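Local coordinates for copper homeostasis protein CutC (Streptococcus agalactiae, PDB 2BDQ), which probably binds copper ions in the cytoplasm and takes part in copper homeostasis, as a member of the CutC family with a TIM-barrel fold, at residues A[15-19]-A[20-24]; A[71-74]-A[75-79]; A[107-110]-A[111-115]. All coordinates share one frame; numbering follows the deposited sequence.

Contact 1. Residues A[15-19]-A[20-24]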
ATOM      1  N   THR A  15      13.540 -12.317  -1.610  1.00 34.43           N
ATOM      2  CA  THR A  15      14.866 -12.835  -1.926  1.00 37.34           C
ATOM      3  C   THR A  15      15.199 -14.207  -1.351  1.00 39.59           C
ATOM      4  O   THR A  15      16.136 -14.856  -1.808  1.00 39.86           O
ATOM      5  CB  THR A  15      15.970 -11.833  -1.509  1.00 37.04           C
ATOM      6  OG1 THR A  15      15.708 -11.344  -0.189  1.00 38.11           O
ATOM      7  CG2 THR A  15      16.011 -10.662  -2.482  1.00 37.51           C
ATOM      8  N   ARG A  16      14.433 -14.668  -0.370  1.00 42.20           N
ATOM      9  CA  ARG A  16      14.714 -15.975   0.218  1.00 43.70           C
ATOM     10  C   ARG A  16      13.770 -17.072  -0.276  1.00 43.42           C
ATOM     11  O   ARG A  16      13.911 -18.235   0.100  1.00 43.90           O
ATOM     12  CB  ARG A  16      14.648 -15.895   1.745  1.00 46.09           C
ATOM     13  CG  ARG A  16      15.599 -16.860   2.444  1.00 50.29           C
ATOM     14  CD  ARG A  16      17.043 -16.564   2.036  1.00 53.26           C
ATOM     15  NE  ARG A  16      17.405 -15.182   2.349  1.00 56.30           N
ATOM     16  CZ  ARG A  16      18.258 -14.447   1.642  1.00 57.57           C
ATOM     17  NH1 ARG A  16      18.521 -13.197   2.010  1.00 57.34           N
ATOM     18  NH2 ARG A  16      18.840 -14.958   0.564  1.00 58.46           N
ATOM     19  N   LEU A  17      12.809 -16.708  -1.120  1.00 41.75           N
ATOM     20  CA  LEU A  17      11.863 -17.689  -1.632  1.00 40.61           C
ATOM     21  C   LEU A  17      12.510 -18.653  -2.615  1.00 40.70           C
ATOM     22  O   LEU A  17      13.392 -18.276  -3.386  1.00 40.20           O
ATOM     23  CB  LEU A  17      10.672 -16.995  -2.301  1.00 39.05           C
ATOM     24  CG  LEU A  17       9.505 -16.538  -1.418  1.00 38.58           C
ATOM     25  CD1 LEU A  17      10.011 -15.699  -0.262  1.00 38.59           C
ATOM     26  CD2 LEU A  17       8.518 -15.750  -2.259  1.00 36.24           C
ATOM     27  N   ASP A  18      12.055 -19.903  -2.578  1.00 40.99           N
ATOM     28  CA  ASP A  18      12.567 -20.947  -3.458  1.00 40.26           C
ATOM     29  C   ASP A  18      11.392 -21.753  -4.010  1.00 39.16           C
ATOM     30  O   ASP A  18      10.547 -22.224  -3.251  1.00 38.30           O
ATOM     31  CB  ASP A  18      13.509 -21.869  -2.682  1.00 42.99           C
ATOM     32  CG  ASP A  18      14.337 -22.745  -3.594  1.00 46.54           C
ATOM     33  OD1 ASP A  18      15.076 -22.180  -4.437  1.00 48.15           O
ATOM     34  OD2 ASP A  18      14.251 -23.988  -3.476  1.00 46.04           O
ATOM     35  N   LYS A  19      11.347 -21.914  -5.329  1.00 37.88           N
ATOM     36  CA  LYS A  19      10.261 -22.644  -5.980  1.00 37.45           C
ATOM     37  C   LYS A  19      10.157 -24.092  -5.516  1.00 37.35           C
ATOM     38  O   LYS A  19       9.145 -24.759  -5.742  1.00 35.97           O
ATOM     39  CB  LYS A  19      10.434 -22.611  -7.503  1.00 38.95           C
ATOM     40  CG  LYS A  19      11.690 -23.300  -8.021  1.00 40.89           C
ATOM     41  CD  LYS A  19      11.834 -23.093  -9.525  1.00 43.53           C
ATOM     42  CE  LYS A  19      13.100 -23.741 -10.078  1.00 44.78           C
ATOM     43  NZ  LYS A  19      13.081 -25.228  -9.944  1.00 46.55           N
ATOM     44  N   ALA A  20      11.205 -24.573  -4.859  1.00 37.17           N
ATOM     45  CA  ALA A  20      11.222 -25.942  -4.372  1.00 36.55           C
ATOM     46  C   ALA A  20      10.210 -26.147  -3.247  1.00 36.17           C
ATOM     47  O   ALA A  20       9.719 -27.261  -3.050  1.00 37.41           O
ATOM     48  CB  ALA A  20      12.623 -26.308  -3.893  1.00 36.88           C
ATOM     49  N   ILE A  21       9.897 -25.074  -2.522  1.00 34.73           N
ATOM     50  CA  ILE A  21       8.947 -25.133  -1.413  1.00 32.72           C
ATOM     51  C   ILE A  21       7.762 -24.179  -1.582  1.00 32.22           C
ATOM     52  O   ILE A  21       6.635 -24.495  -1.193  1.00 31.48           O
ATOM     53  CB  ILE A  21       9.646 -24.827  -0.069  1.00 34.34           C
ATOM     54  CG1 ILE A  21      10.579 -23.633  -0.230  1.00 33.60           C
ATOM     55  CG2 ILE A  21      10.417 -26.057   0.416  1.00 33.45           C
ATOM     56  CD1 ILE A  21      11.404 -23.324   1.010  1.00 36.55           C
ATOM     57  N   ILE A  22       8.017 -23.008  -2.156  1.00 30.34           N
ATOM     58  CA  ILE A  22       6.958 -22.034  -2.378  1.00 29.03           C
ATOM     59  C   ILE A  22       6.694 -21.911  -3.869  1.00 27.90           C
ATOM     60  O   ILE A  22       7.569 -21.507  -4.631  1.00 27.67           O
ATOM     61  CB  ILE A  22       7.341 -20.664  -1.797  1.00 28.88           C
ATOM     62  CG1 ILE A  22       7.378 -20.766  -0.267  1.00 29.15           C
ATOM     63  CG2 ILE A  22       6.351 -19.597  -2.268  1.00 25.81           C
ATOM     64  CD1 ILE A  22       7.768 -19.492   0.439  1.00 29.48           C
ATOM     65  N   SER A  23       5.487 -22.267  -4.291  1.00 26.98           N
ATOM     66  CA  SER A  23       5.169 -22.205  -5.708  1.00 26.98           C
ATOM     67  C   SER A  23       4.466 -20.921  -6.134  1.00 25.29           C
ATOM     68  O   SER A  23       4.489 -20.560  -7.306  1.00 24.19           O
ATOM     69  CB  SER A  23       4.332 -23.424  -6.119  1.00 28.73           C
ATOM     70  OG  SER A  23       3.167 -23.560  -5.320  1.00 33.33           O
ATOM     71  N   ARG A  24       3.871 -20.214  -5.184  1.00 24.03           N
ATOM     72  CA  ARG A  24       3.161 -18.995  -5.525  1.00 22.78           C
ATOM     73  C   ARG A  24       3.217 -17.986  -4.392  1.00 22.37           C
ATOM     74  O   ARG A  24       3.385 -18.343  -3.225  1.00 19.09           O
ATOM     75  CB  ARG A  24       1.710 -19.350  -5.840  1.00 22.82           C
ATOM     76  CG  ARG A  24       0.904 -18.301  -6.552  1.00 20.93           C
ATOM     77  CD  ARG A  24      -0.407 -18.919  -7.020  1.00 21.66           C
ATOM     78  NE  ARG A  24      -1.215 -19.354  -5.891  1.00 21.70           N
ATOM     79  CZ  ARG A  24      -1.841 -20.527  -5.808  1.00 21.00           C
ATOM     80  NH1 ARG A  24      -1.763 -21.413  -6.791  1.00 20.05           N
ATOM     81  NH2 ARG A  24      -2.551 -20.815  -4.723  1.00 21.33           N
TER
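In the loop that carries the chain of this TIM barrel from strand 3-9 into strand 24-28, a tight turn closes where Asp18 meets Ile21 and Ile22. The backbone oxygen of Asp18 does the work, gripped by two amides at once. Ile22 N comes nearly head-on to the carbonyl, with Ile22 N to Asp18 O at 2.9 Å and an N-H...O angle of 169°. Ile21 N reaches the same oxygen from above the carbonyl plane, Ile21 N to Asp18 O being 3.0 Å. Two donors of differing approach thus fix the direction of the Asp18 carbonyl and turn the chain back before the strand begins. A further pinch comes from the backbone of Lys19, whose CA-H points at Ile22 O, with Lys19 CA to Ile22 O 3.2 Å.

Beneath the turn, the buried side chains of Leu17 and Ile22 lean on each other and both rest on Phe6 of strand 3-9 and on Ile55. Leu17 O also accepts a hydrogen bond from Lys53 NZ. Asp18, Lys19, Ala20 and Ile21 lie on the exposed side of the turn. Ile22 is extended, with CG1 anti to its carbonyl carbon (chi1 -68°) and CD1 anti to CA (chi2 179°), and this brings its terminal methyl to the branch point of Leu17, Ile22 CD1 to Leu17 CG 3.9 Å.

Contact 2. Residues A[71-74]-A[75-79]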
ATOM      1  N   ASN A  71     -17.942   1.291  -2.990  1.00 18.03           N
ATOM      2  CA  ASN A  71     -18.751   2.270  -3.692  1.00 19.16           C
ATOM      3  C   ASN A  71     -18.257   2.339  -5.141  1.00 19.46           C
ATOM      4  O   ASN A  71     -17.232   1.739  -5.492  1.00 18.68           O
ATOM      5  CB  ASN A  71     -18.664   3.636  -2.993  1.00 18.81           C
ATOM      6  CG  ASN A  71     -17.252   4.206  -2.964  1.00 18.75           C
ATOM      7  OD1 ASN A  71     -16.913   4.988  -2.081  1.00 21.70           O
ATOM      8  ND2 ASN A  71     -16.434   3.829  -3.932  1.00 18.11           N
ATOM      9  N   ASP A  72     -18.987   3.064  -5.979  1.00 19.83           N
ATOM     10  CA  ASP A  72     -18.641   3.187  -7.396  1.00 20.07           C
ATOM     11  C   ASP A  72     -17.193   3.602  -7.667  1.00 19.44           C
ATOM     12  O   ASP A  72     -16.513   3.004  -8.500  1.00 17.41           O
ATOM     13  CB  ASP A  72     -19.606   4.173  -8.063  1.00 22.69           C
ATOM     14  CG  ASP A  72     -21.028   3.639  -8.117  1.00 25.48           C
ATOM     15  OD1 ASP A  72     -21.957   4.426  -8.371  1.00 28.25           O
ATOM     16  OD2 ASP A  72     -21.211   2.418  -7.913  1.00 27.15           O
ATOM     17  N   LEU A  73     -16.720   4.618  -6.953  1.00 19.28           N
ATOM     18  CA  LEU A  73     -15.365   5.115  -7.147  1.00 19.85           C
ATOM     19  C   LEU A  73     -14.322   4.036  -6.815  1.00 19.79           C
ATOM     20  O   LEU A  73     -13.318   3.886  -7.520  1.00 20.72           O
ATOM     21  CB  LEU A  73     -15.163   6.370  -6.291  1.00 21.29           C
ATOM     22  CG  LEU A  73     -14.046   7.323  -6.729  1.00 24.79           C
ATOM     23  CD1 LEU A  73     -14.186   8.681  -6.036  1.00 25.98           C
ATOM     24  CD2 LEU A  73     -12.715   6.685  -6.415  1.00 25.10           C
ATOM     25  N   GLU A  74     -14.569   3.278  -5.752  1.00 17.99           N
ATOM     26  CA  GLU A  74     -13.663   2.212  -5.357  1.00 16.88           C
ATOM     27  C   GLU A  74     -13.678   1.085  -6.390  1.00 16.69           C
ATOM     28  O   GLU A  74     -12.662   0.435  -6.622  1.00 15.72           O
ATOM     29  CB  GLU A  74     -14.048   1.710  -3.962  1.00 16.26           C
ATOM     30  CG  GLU A  74     -13.583   2.669  -2.865  1.00 20.23           C
ATOM     31  CD  GLU A  74     -14.342   2.531  -1.560  1.00 22.27           C
ATOM     32  OE1 GLU A  74     -13.936   3.181  -0.573  1.00 25.04           O
ATOM     33  OE2 GLU A  74     -15.348   1.789  -1.514  1.00 25.19           O
ATOM     34  N   LEU A  75     -14.832   0.851  -7.009  1.00 15.04           N
ATOM     35  CA  LEU A  75     -14.927  -0.179  -8.035  1.00 15.00           C
ATOM     36  C   LEU A  75     -14.163   0.310  -9.271  1.00 14.95           C
ATOM     37  O   LEU A  75     -13.587  -0.492 -10.009  1.00 14.50           O
ATOM     38  CB  LEU A  75     -16.392  -0.462  -8.400  1.00 13.99           C
ATOM     39  CG  LEU A  75     -17.247  -1.157  -7.335  1.00 16.44           C
ATOM     40  CD1 LEU A  75     -18.716  -1.172  -7.769  1.00 16.42           C
ATOM     41  CD2 LEU A  75     -16.745  -2.586  -7.116  1.00 14.34           C
ATOM     42  N   ARG A  76     -14.156   1.625  -9.490  1.00 14.27           N
ATOM     43  CA  ARG A  76     -13.440   2.211 -10.627  1.00 16.16           C
ATOM     44  C   ARG A  76     -11.938   2.026 -10.399  1.00 15.69           C
ATOM     45  O   ARG A  76     -11.176   1.807 -11.333  1.00 14.98           O
ATOM     46  CB  ARG A  76     -13.776   3.703 -10.747  1.00 17.65           C
ATOM     47  CG  ARG A  76     -12.909   4.510 -11.732  1.00 21.31           C
ATOM     48  CD  ARG A  76     -13.320   4.333 -13.195  1.00 20.65           C
ATOM     49  NE  ARG A  76     -12.667   3.200 -13.850  1.00 22.71           N
ATOM     50  CZ  ARG A  76     -11.376   3.159 -14.184  1.00 23.99           C
ATOM     51  NH1 ARG A  76     -10.577   4.193 -13.925  1.00 24.03           N
ATOM     52  NH2 ARG A  76     -10.882   2.079 -14.781  1.00 22.54           N
ATOM     53  N   ILE A  77     -11.525   2.113  -9.139  1.00 15.38           N
ATOM     54  CA  ILE A  77     -10.128   1.941  -8.773  1.00 14.31           C
ATOM     55  C   ILE A  77      -9.706   0.496  -9.048  1.00 15.31           C
ATOM     56  O   ILE A  77      -8.671   0.241  -9.674  1.00 13.23           O
ATOM     57  CB  ILE A  77      -9.920   2.275  -7.276  1.00 14.06           C
ATOM     58  CG1 ILE A  77     -10.029   3.789  -7.075  1.00 17.60           C
ATOM     59  CG2 ILE A  77      -8.576   1.762  -6.806  1.00 12.53           C
ATOM     60  CD1 ILE A  77     -10.126   4.221  -5.632  1.00 18.72           C
HETATM   61  N   MSE A  78     -10.525  -0.444  -8.584  1.00 14.06           N
HETATM   62  CA  MSE A  78     -10.246  -1.862  -8.767  1.00 17.15           C
HETATM   63  C   MSE A  78     -10.185  -2.263 -10.241  1.00 16.22           C
HETATM   64  O   MSE A  78      -9.340  -3.073 -10.624  1.00 16.09           O
HETATM   65  CB  MSE A  78     -11.293  -2.703  -8.032  1.00 19.10           C
HETATM   66  CG  MSE A  78     -11.236  -2.511  -6.514  1.00 24.11           C
HETATM   67 SE   MSE A  78     -12.701  -3.317  -5.542  1.00 34.29          SE
HETATM   68  CE  MSE A  78     -12.273  -5.170  -5.802  1.00 25.61           C
ATOM     69  N   GLU A  79     -11.066  -1.706 -11.068  1.00 15.64           N
ATOM     70  CA  GLU A  79     -11.041  -2.040 -12.488  1.00 16.75           C
ATOM     71  C   GLU A  79      -9.724  -1.554 -13.078  1.00 15.91           C
ATOM     72  O   GLU A  79      -9.103  -2.249 -13.871  1.00 16.46           O
ATOM     73  CB  GLU A  79     -12.212  -1.390 -13.231  1.00 17.52           C
ATOM     74  CG  GLU A  79     -12.184  -1.605 -14.749  1.00 21.60           C
ATOM     75  CD  GLU A  79     -13.327  -0.897 -15.469  1.00 24.41           C
ATOM     76  OE1 GLU A  79     -13.445   0.344 -15.352  1.00 24.90           O
ATOM     77  OE2 GLU A  79     -14.113  -1.583 -16.157  1.00 27.58           O
TER
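Ile77 meets Leu73 one turn back along the helix, and its side chain can be followed outward from the backbone. Its CB sits over the carbonyl oxygen of Glu74, Ile77 CB to Glu74 O 3.4 Å. With CG1 anti to the carbonyl carbon of Ile77 (chi1 -72°), beside the backbone N, the branch runs back along the helix past Leu73 O, Ile77 CG1 to Leu73 O 3.3 Å. At the tip, CD1 meets one methyl branch of Leu73, Ile77 CD1 to Leu73 CD2 3.7 Å, the two side chains meeting at a slant. Ile77 also packs on Pro63 and, with Leu73, on the second subunit, where Glu45 and Tyr49 lie.

All this takes place in the first turns of helix 72-87, the helix of the beta-alpha-beta unit between strands 56-60 and 92-95 of the TIM barrel. Asn71 holds the N-cap position, and its carbonyl starts the i to i+4 series, Leu75 N to Asn71 O 3.0 Å. The backbone N of Asn71 is bound in turn by a carboxylate, Asn71 N to Glu74 OE2 3.0 Å, at an N-H...O angle of 167°, on the anti side of the oxygen and tilted out of the carboxylate plane. Glu74 OE1 also pairs with Arg64, so this buried carboxylate ties the helix start to the preceding loop. Further on, Arg76 bends at chi2 and chi3 and turns the edge of its guanidinium to Glu79, Arg76 NH2 to Glu79 OE1 3.1 Å, while NH1 makes a salt bridge to Glu45 of the second subunit.

Contact 3. Residues A[107-110]-A[111-115]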
ATOM      1  N   GLU A 107     -23.343  -8.699  -9.030  1.00 23.78           N
ATOM      2  CA  GLU A 107     -23.403  -7.629 -10.013  1.00 26.00           C
ATOM      3  C   GLU A 107     -22.112  -6.817 -10.061  1.00 24.32           C
ATOM      4  O   GLU A 107     -21.627  -6.486 -11.145  1.00 23.51           O
ATOM      5  CB  GLU A 107     -24.600  -6.709  -9.741  1.00 29.60           C
ATOM      6  CG  GLU A 107     -24.845  -6.412  -8.264  1.00 35.44           C
ATOM      7  CD  GLU A 107     -25.758  -7.438  -7.602  1.00 37.01           C
ATOM      8  OE1 GLU A 107     -26.939  -7.524  -8.009  1.00 41.02           O
ATOM      9  OE2 GLU A 107     -25.300  -8.150  -6.682  1.00 35.48           O
ATOM     10  N   ALA A 108     -21.545  -6.508  -8.898  1.00 21.41           N
ATOM     11  CA  ALA A 108     -20.308  -5.730  -8.857  1.00 20.56           C
ATOM     12  C   ALA A 108     -19.162  -6.521  -9.483  1.00 20.25           C
ATOM     13  O   ALA A 108     -18.393  -5.982 -10.281  1.00 20.61           O
ATOM     14  CB  ALA A 108     -19.964  -5.335  -7.416  1.00 20.65           C
ATOM     15  N   ILE A 109     -19.052  -7.801  -9.135  1.00 19.55           N
ATOM     16  CA  ILE A 109     -17.992  -8.637  -9.688  1.00 19.15           C
ATOM     17  C   ILE A 109     -18.112  -8.764 -11.205  1.00 20.78           C
ATOM     18  O   ILE A 109     -17.104  -8.715 -11.916  1.00 20.77           O
ATOM     19  CB  ILE A 109     -18.003 -10.056  -9.072  1.00 18.90           C
ATOM     20  CG1 ILE A 109     -17.667  -9.982  -7.584  1.00 17.42           C
ATOM     21  CG2 ILE A 109     -16.988 -10.949  -9.785  1.00 18.95           C
ATOM     22  CD1 ILE A 109     -17.832 -11.283  -6.871  1.00 17.34           C
ATOM     23  N   GLU A 110     -19.332  -8.938 -11.707  1.00 21.45           N
ATOM     24  CA  GLU A 110     -19.521  -9.062 -13.147  1.00 23.87           C
ATOM     25  C   GLU A 110     -19.052  -7.798 -13.860  1.00 23.16           C
ATOM     26  O   GLU A 110     -18.553  -7.871 -14.977  1.00 23.20           O
ATOM     27  CB  GLU A 110     -20.991  -9.355 -13.491  1.00 25.82           C
ATOM     28  CG  GLU A 110     -21.489 -10.685 -12.944  1.00 28.93           C
ATOM     29  CD  GLU A 110     -22.853 -11.098 -13.489  1.00 31.37           C
ATOM     30  OE1 GLU A 110     -23.801 -10.281 -13.454  1.00 30.88           O
ATOM     31  OE2 GLU A 110     -22.975 -12.255 -13.950  1.00 34.03           O
ATOM     32  N   GLN A 111     -19.198  -6.645 -13.208  1.00 24.31           N
ATOM     33  CA  GLN A 111     -18.767  -5.376 -13.797  1.00 24.80           C
ATOM     34  C   GLN A 111     -17.255  -5.384 -14.045  1.00 24.55           C
ATOM     35  O   GLN A 111     -16.762  -4.723 -14.965  1.00 23.49           O
ATOM     36  CB  GLN A 111     -19.105  -4.194 -12.874  1.00 27.92           C
ATOM     37  CG  GLN A 111     -20.548  -3.688 -12.931  1.00 31.71           C
ATOM     38  CD  GLN A 111     -20.779  -2.478 -12.019  1.00 35.30           C
ATOM     39  OE1 GLN A 111     -21.007  -2.623 -10.814  1.00 36.71           O
ATOM     40  NE2 GLN A 111     -20.698  -1.280 -12.592  1.00 36.06           N
ATOM     41  N   LEU A 112     -16.521  -6.133 -13.227  1.00 22.89           N
ATOM     42  CA  LEU A 112     -15.070  -6.198 -13.361  1.00 22.67           C
ATOM     43  C   LEU A 112     -14.562  -7.389 -14.178  1.00 22.84           C
ATOM     44  O   LEU A 112     -13.402  -7.408 -14.598  1.00 23.79           O
ATOM     45  CB  LEU A 112     -14.424  -6.229 -11.975  1.00 21.13           C
ATOM     46  CG  LEU A 112     -14.734  -5.072 -11.020  1.00 20.50           C
ATOM     47  CD1 LEU A 112     -14.326  -5.457  -9.600  1.00 18.60           C
ATOM     48  CD2 LEU A 112     -14.010  -3.819 -11.477  1.00 19.54           C
ATOM     49  N   LEU A 113     -15.414  -8.376 -14.418  1.00 22.56           N
ATOM     50  CA  LEU A 113     -14.977  -9.547 -15.171  1.00 22.80           C
ATOM     51  C   LEU A 113     -14.307  -9.259 -16.514  1.00 23.76           C
ATOM     52  O   LEU A 113     -13.257  -9.828 -16.824  1.00 23.95           O
ATOM     53  CB  LEU A 113     -16.147 -10.505 -15.390  1.00 23.36           C
ATOM     54  CG  LEU A 113     -16.566 -11.275 -14.136  1.00 24.52           C
ATOM     55  CD1 LEU A 113     -17.703 -12.224 -14.492  1.00 23.80           C
ATOM     56  CD2 LEU A 113     -15.371 -12.052 -13.575  1.00 22.52           C
ATOM     57  N   PRO A 114     -14.903  -8.380 -17.334  1.00 22.98           N
ATOM     58  CA  PRO A 114     -14.298  -8.079 -18.637  1.00 22.63           C
ATOM     59  C   PRO A 114     -12.853  -7.589 -18.531  1.00 22.25           C
ATOM     60  O   PRO A 114     -11.993  -8.003 -19.304  1.00 23.77           O
ATOM     61  CB  PRO A 114     -15.237  -7.021 -19.220  1.00 24.17           C
ATOM     62  CG  PRO A 114     -16.577  -7.374 -18.589  1.00 23.48           C
ATOM     63  CD  PRO A 114     -16.178  -7.662 -17.159  1.00 22.04           C
ATOM     64  N   ALA A 115     -12.582  -6.714 -17.571  1.00 21.96           N
ATOM     65  CA  ALA A 115     -11.228  -6.193 -17.392  1.00 21.09           C
ATOM     66  C   ALA A 115     -10.246  -7.306 -17.023  1.00 20.57           C
ATOM     67  O   ALA A 115      -9.065  -7.234 -17.364  1.00 20.50           O
ATOM     68  CB  ALA A 115     -11.209  -5.116 -16.314  1.00 19.05           C
TER
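Gln111 is the first residue of 111-115 to meet the turn before it. Its backbone N-H bonds to Glu107, Gln111 N to Glu107 O 3.2 Å, and makes a second, weak bond to Ala108 O. Its side chain folds back along the helix: CG is anti to the carbonyl carbon (chi1 -81°), which lays it against Glu107 O, and the side-chain oxygen OE1 ends near the backbone of Ala108, Gln111 OE1 to Ala108 CA 3.7 Å.

Leu112 follows, with its N bonded to Ile109, Leu112 N to Ile109 O 3.0 Å. The donor stands well above the carbonyl plane, and the bond back to Ala108 O is only weak. The buried Leu112 side chain turns to Glu79 of the neighbouring helix 72-87.

Leu113 has two weak bonds, to the carbonyls of Ile109 and Glu110. Its CG rides over the first of these, Leu113 CG to Ile109 O 3.4 Å, and its CD2 approaches the CG2 branch of Ile109, Ile109 CG2 to Leu113 CD2 4.3 Å. Both residues face strand 121-123, Ile109 on Phe123 and Leu113 on Leu121, so this side of helix 106-116 packs on the TIM-barrel wall.

Pro114 then brings a ring carbon where an amide hydrogen would be, Pro114 CD to Glu110 O 3.2 Å. Having no N-H, the proline cannot give Glu110 O the usual i to i+4 bond, and the mixed, mostly weak i to i+3 and i to i+4 bonds just before it fit a helix that kinks here instead of running on regularly.

Contacts 2 and 3 lie on neighbouring helices, 72-87 and 106-116, and touch directly: Glu79 CB reaches Leu112 CD2 at 3.5 Å, and Leu75 rests against Gln111. Contact 1 is on the other side of the barrel, its centre about 33 Å from that of contact 2 and about 32 Å from that of contact 3, in a loop leading into a strand. Each is partly buried, but not simply apolar in, polar out: Glu74 is buried, Ile21 and Pro114 exposed. Contact 1 gathers two amides on one carbonyl, contact 2 has regular helical bonds with a carboxylate at the helix start and charges reaching the second subunit, while contact 3 has mostly weak bonds before a proline and touches no other subunit.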